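Local structure of DisA protein (Sorangium cellulosum, 6CCA) at residues G77-A82 with A89-R94; G83-A88 with R124-E129. The protein probably transfers methyl groups to carbon within the disorazol polyketide assembly line, where it is linked to formation of a gem-dimethyl group. All coordinates share one frame; numbering follows the deposited sequence.

Contact 1 of 2, residues G77-A82 with A89-R94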
loop_
_atom_site.group_PDB
_atom_site.type_symbol
_atom_site.label_atom_id
_atom_site.label_comp_id
_atom_site.label_asym_id
_atom_site.label_seq_id
_atom_site.Cartn_x
_atom_site.Cartn_y
_atom_site.Cartn_z
ATOM N N GLY A 77 30.889 4.428 3.401
ATOM C CA GLY A 77 32.065 5.199 2.972
ATOM C C GLY A 77 31.791 6.179 1.848
ATOM O O GLY A 77 32.673 6.450 1.017
ATOM N N ALA A 78 30.562 6.682 1.778
ATOM C CA ALA A 78 30.211 7.718 0.821
ATOM C C ALA A 78 29.572 8.914 1.483
ATOM O O ALA A 78 28.907 8.857 2.564
ATOM C CB ALA A 78 29.321 7.153 -0.290
ATOM N N PHE A 79 29.818 10.053 0.863
ATOM C CA PHE A 79 29.287 11.281 1.288
ATOM C C PHE A 79 29.605 11.622 2.730
ATOM O O PHE A 79 28.779 12.212 3.404
ATOM C CB PHE A 79 27.740 11.281 1.094
ATOM C CG PHE A 79 27.294 10.874 -0.247
ATOM C CD1 PHE A 79 28.004 11.232 -1.385
ATOM C CD2 PHE A 79 26.089 10.183 -0.409
ATOM C CE1 PHE A 79 27.576 10.882 -2.644
ATOM C CE2 PHE A 79 25.659 9.826 -1.660
ATOM C CZ PHE A 79 26.402 10.151 -2.801
ATOM N N GLN A 80 30.830 11.322 3.185
ATOM C CA GLN A 80 31.217 11.600 4.545
ATOM C C GLN A 80 31.516 13.043 4.810
ATOM O O GLN A 80 31.385 13.490 5.952
ATOM C CB GLN A 80 32.382 10.689 4.978
ATOM C CG GLN A 80 31.898 9.260 5.110
ATOM C CD GLN A 80 32.980 8.205 4.936
ATOM O OE1 GLN A 80 33.207 7.382 5.838
ATOM N NE2 GLN A 80 33.607 8.179 3.773
ATOM N N ARG A 81 31.818 13.817 3.739
ATOM C CA ARG A 81 32.295 15.175 3.896
ATOM C C ARG A 81 31.681 16.107 2.828
ATOM O O ARG A 81 31.466 15.650 1.708
ATOM C CB ARG A 81 33.835 15.156 3.726
ATOM C CG ARG A 81 34.612 14.619 4.953
ATOM C CD ARG A 81 36.067 14.214 4.655
ATOM N NE ARG A 81 36.132 12.911 3.976
ATOM C CZ ARG A 81 36.148 11.708 4.574
ATOM N NH1 ARG A 81 36.120 11.583 5.904
ATOM N NH2 ARG A 81 36.199 10.605 3.824
ATOM N N ALA A 82 31.374 17.337 3.229
ATOM C CA ALA A 82 31.028 18.445 2.314
ATOM C C ALA A 82 32.138 18.782 1.269
ATOM O O ALA A 82 33.307 18.739 1.634
ATOM C CB ALA A 82 30.679 19.647 3.118
ATOM N N ALA A 89 27.570 6.765 -11.457
ATOM C CA ALA A 89 27.814 5.469 -12.066
ATOM C C ALA A 89 28.991 4.766 -11.399
ATOM O O ALA A 89 28.906 3.554 -11.116
ATOM C CB ALA A 89 28.026 5.608 -13.565
ATOM N N THR A 90 30.048 5.517 -11.104
ATOM C CA THR A 90 31.217 4.949 -10.463
ATOM C C THR A 90 30.947 4.509 -9.036
ATOM O O THR A 90 31.318 3.405 -8.613
ATOM C CB THR A 90 32.342 5.982 -10.382
ATOM O OG1 THR A 90 32.664 6.406 -11.704
ATOM C CG2 THR A 90 33.566 5.377 -9.741
ATOM N N LEU A 91 30.297 5.388 -8.299
ATOM C CA LEU A 91 29.892 5.088 -6.943
ATOM C C LEU A 91 29.023 3.843 -6.844
ATOM O O LEU A 91 29.272 3.030 -6.034
ATOM C CB LEU A 91 29.170 6.274 -6.356
ATOM C CG LEU A 91 28.764 6.236 -4.896
ATOM C CD1 LEU A 91 29.969 6.130 -4.005
ATOM C CD2 LEU A 91 27.905 7.408 -4.528
ATOM N N ARG A 92 28.020 3.705 -7.681
ATOM C CA ARG A 92 27.141 2.547 -7.623
ATOM C C ARG A 92 27.948 1.299 -7.648
ATOM O O ARG A 92 27.741 0.408 -6.908
ATOM C CB ARG A 92 26.188 2.554 -8.790
ATOM C CG ARG A 92 25.438 1.270 -9.065
ATOM C CD ARG A 92 24.162 1.622 -9.774
ATOM N NE ARG A 92 23.639 0.779 -10.847
ATOM C CZ ARG A 92 22.949 -0.364 -10.702
ATOM N NH1 ARG A 92 22.774 -0.915 -9.521
ATOM N NH2 ARG A 92 22.454 -0.989 -11.758
ATOM N N GLU A 93 28.894 1.265 -8.549
ATOM C CA GLU A 93 29.784 0.096 -8.725
ATOM C C GLU A 93 30.682 -0.046 -7.553
ATOM O O GLU A 93 30.867 -1.124 -7.025
ATOM C CB GLU A 93 30.642 0.210 -10.017
ATOM C CG GLU A 93 29.852 0.542 -11.298
ATOM C CD GLU A 93 28.512 -0.196 -11.434
ATOM O OE1 GLU A 93 28.408 -1.333 -10.926
ATOM O OE2 GLU A 93 27.565 0.340 -12.067
ATOM N N ARG A 94 31.255 1.054 -7.130
ATOM C CA ARG A 94 32.116 0.999 -5.993
ATOM C C ARG A 94 31.426 0.550 -4.695
ATOM O O ARG A 94 32.055 -0.115 -3.861
ATOM C CB ARG A 94 32.715 2.367 -5.756
ATOM C CG ARG A 94 33.487 2.436 -4.445
ATOM C CD ARG A 94 34.022 3.821 -4.239
ATOM N NE ARG A 94 33.686 4.341 -2.921
ATOM C CZ ARG A 94 33.400 5.614 -2.667
ATOM N NH1 ARG A 94 33.376 6.527 -3.636
ATOM N NH2 ARG A 94 33.122 5.981 -1.441
#
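A78 and L91 mark the nearest approach of the two backbones, with the CA of A78 8.2 Å from the CA of L91, a separation that side chains must bridge. Residues 89-94 are helical, as the bond from R94 N to T90 O at 2.8 Å attests. Residues 77-82 form no regular structure. G77 is the first residue to leave helix 55-75, and its positive phi of 83°, with two bonds back into the last turn, defines a Schellman motif. The CB of A78 points toward helix 88-95.

L91 divides its two methyl groups between two neighbours. CD1 meets A78 CB at 3.9 Å, while CD2 reaches CZ of F79 at 3.6 Å, the leucine and the phenylalanine side chains crossing at a slant. F79 achieves this with CG anti to its carbonyl carbon (chi1 -51°), which swings the end of the ring closer to the helix than its CB direction suggests. The order of elements, helix 55-75, strand 85-87, helices 88-95 and 102-114, then strands 118-121 and 124-127, is consistent with a winged-helix fold, and F79 sits in its interior, touching L70 of helix 55-75 and L109 and L112 of helix 102-114. Its ring also meets that of F73, the planes inclined at about 45°.

R94 lies along the exposed margin. With CG anti to the backbone N and a bend at chi3, its guanidinium has L91 CD1 over one face, 3.4 Å above the plane and offset toward the rim, and G77 O at its edge. The G77 O to R94 NH2 separation of 2.5 Å is too short and too poorly angled to count as a hydrogen bond; NH1 instead forms a salt bridge with E86 OE1.

Contact 2 of 2, residues G83-A88 with R124-E129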
loop_
_atom_site.group_PDB
_atom_site.type_symbol
_atom_site.label_atom_id
_atom_site.label_comp_id
_atom_site.label_asym_id
_atom_site.label_seq_id
_atom_site.Cartn_x
_atom_site.Cartn_y
_atom_site.Cartn_z
ATOM N N GLY A 83 31.779 18.997 -0.030
ATOM C CA GLY A 83 32.678 19.493 -1.116
ATOM C C GLY A 83 33.359 18.441 -1.956
ATOM O O GLY A 83 34.357 18.675 -2.655
ATOM N N SER A 84 32.862 17.235 -1.867
ATOM C CA SER A 84 33.457 16.164 -2.556
ATOM C C SER A 84 32.503 15.855 -3.782
ATOM O O SER A 84 31.283 16.177 -3.729
ATOM C CB SER A 84 33.656 15.039 -1.557
ATOM O OG SER A 84 33.404 13.854 -2.188
ATOM N N ALA A 85 33.062 15.302 -4.872
ATOM C CA ALA A 85 32.291 15.044 -6.061
ATOM C C ALA A 85 32.501 13.615 -6.446
ATOM O O ALA A 85 33.585 13.062 -6.263
ATOM C CB ALA A 85 32.667 16.007 -7.182
ATOM N N GLU A 86 31.443 12.988 -6.924
ATOM C CA GLU A 86 31.490 11.569 -7.294
ATOM C C GLU A 86 30.761 11.428 -8.609
ATOM O O GLU A 86 29.925 12.251 -8.962
ATOM C CB GLU A 86 30.711 10.700 -6.284
ATOM C CG GLU A 86 31.106 10.798 -4.804
ATOM C CD GLU A 86 32.320 9.962 -4.503
ATOM O OE1 GLU A 86 32.629 9.078 -5.342
ATOM O OE2 GLU A 86 32.963 10.206 -3.452
ATOM N N SER A 87 31.122 10.399 -9.340
ATOM C CA SER A 87 30.284 9.916 -10.386
ATOM C C SER A 87 29.280 8.922 -9.759
ATOM O O SER A 87 29.691 7.920 -9.193
ATOM C CB SER A 87 31.127 9.195 -11.427
ATOM O OG SER A 87 30.365 8.203 -12.090
ATOM N N ALA A 88 27.987 9.192 -9.960
ATOM C CA ALA A 88 26.903 8.259 -9.653
ATOM C C ALA A 88 27.162 6.858 -10.188
ATOM O O ALA A 88 27.016 5.871 -9.450
ATOM C CB ALA A 88 25.581 8.781 -10.189
ATOM N N ARG A 124 26.978 13.735 -12.169
ATOM C CA ARG A 124 27.821 14.348 -11.178
ATOM C C ARG A 124 27.152 14.730 -9.871
ATOM O O ARG A 124 26.260 15.528 -9.825
ATOM C CB ARG A 124 28.566 15.544 -11.743
ATOM C CG ARG A 124 29.474 16.156 -10.727
ATOM C CD ARG A 124 30.530 17.030 -11.335
ATOM N NE ARG A 124 30.737 18.156 -10.456
ATOM C CZ ARG A 124 31.859 18.456 -9.844
ATOM N NH1 ARG A 124 32.972 17.772 -10.062
ATOM N NH2 ARG A 124 31.864 19.490 -9.041
ATOM N N LEU A 125 27.688 14.163 -8.810
ATOM C CA LEU A 125 27.204 14.343 -7.472
ATOM C C LEU A 125 28.154 15.202 -6.670
ATOM O O LEU A 125 29.309 14.968 -6.677
ATOM C CB LEU A 125 27.077 12.983 -6.808
ATOM C CG LEU A 125 26.320 11.945 -7.598
ATOM C CD1 LEU A 125 26.335 10.592 -6.935
ATOM C CD2 LEU A 125 24.914 12.395 -7.902
ATOM N N PHE A 126 27.637 16.185 -5.988
ATOM C CA PHE A 126 28.444 17.085 -5.217
ATOM C C PHE A 126 27.820 17.178 -3.844
ATOM O O PHE A 126 26.634 17.552 -3.707
ATOM C CB PHE A 126 28.454 18.481 -5.843
ATOM C CG PHE A 126 29.424 19.421 -5.169
ATOM C CD1 PHE A 126 30.783 19.191 -5.248
ATOM C CD2 PHE A 126 28.971 20.512 -4.456
ATOM C CE1 PHE A 126 31.674 20.071 -4.618
ATOM C CE2 PHE A 126 29.840 21.355 -3.806
ATOM C CZ PHE A 126 31.187 21.163 -3.924
ATOM N N THR A 127 28.617 16.911 -2.803
ATOM C CA THR A 127 28.078 17.055 -1.435
ATOM C C THR A 127 28.102 18.476 -1.036
ATOM O O THR A 127 29.169 19.159 -1.091
ATOM C CB THR A 127 28.852 16.236 -0.354
ATOM O OG1 THR A 127 30.281 16.417 -0.489
ATOM C CG2 THR A 127 28.656 14.826 -0.538
ATOM N N SER A 128 26.971 18.915 -0.537
ATOM C CA SER A 128 26.795 20.230 -0.065
ATOM C C SER A 128 27.280 20.435 1.336
ATOM O O SER A 128 27.641 19.484 2.036
ATOM C CB SER A 128 25.316 20.604 -0.068
ATOM O OG SER A 128 24.612 20.237 1.141
ATOM N N GLU A 129 27.246 21.711 1.710
ATOM C CA GLU A 129 27.533 22.212 3.052
ATOM C C GLU A 129 26.712 21.625 4.175
ATOM O O GLU A 129 27.182 21.619 5.306
ATOM C CB GLU A 129 27.367 23.749 3.093
ATOM C CG GLU A 129 28.551 24.468 2.468
ATOM C CD GLU A 129 29.896 24.014 3.057
ATOM O OE1 GLU A 129 30.205 24.426 4.206
ATOM O OE2 GLU A 129 30.645 23.249 2.390
#
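F126 sets its CG anti to the backbone N (chi1 -173°), which brings the ring beside the turn at G83 and puts CE1 3.5 Å from G83 C, with A85 CB near the ring plane at its edge. In T127, chi1 of 47° lodges OG1 between the backbone N and the carbonyl carbon, where it accepts a nearly straight bond from S84 N at 3.0 Å. The same buried hydroxyl bonds to R81 O; since a carbonyl can only accept, both roles of the hydroxyl are used. One face of the R124 guanidinium lies over A85 CB, offset toward the rim, with NH1 3.4 Å from that methyl.

The strands run antiparallel, their axes at 153°. E86 and L125 form the hydrogen-bonded pair: E86 N to L125 O and L125 N to E86 O are both 2.9 Å. A85 with F126 and S87 with R124 are non-hydrogen-bonded pairs. This pairing joins the edge strand 85-87 to the central strand of a three-stranded antiparallel sheet in order 1-3-2, as in winged-helix domains. Just before strand 85-87, S84 O accepts T127 N at 2.9 Å and G83 N bonds to T127 O at 2.8 Å.

A85, S87, R124 and F126 point to one face; E86 and L125 are on the other, where L125 CD1 meets A88 CB at 3.8 Å and the leucine also touches L109 of helix 102-114. S87 is the N-cap of the following helix, its OG bonding to T90 N and to D123 OD2.

Overall arrangement
From the N terminus, helix 55-75 ends and the chain passes through 77-82, 83-88 and 89-94 without interruption, then through helix 102-114 and strand 118-121 before reaching 124-129. Contact 1 closes the short loop that contains strand 85-87. Contact 2 starts inside that loop and closes a much longer one, so the segments alternate and the two contacts cross. Their centres are 8 Å apart, and they also meet directly where A82 CB packs at 3.2 Å from S128 O. Together they tie the linker after helix 55-75, helix 88-95 and the three-stranded sheet into one unit, the contact centres lying about 31 and 34 Å from the centre of the chain.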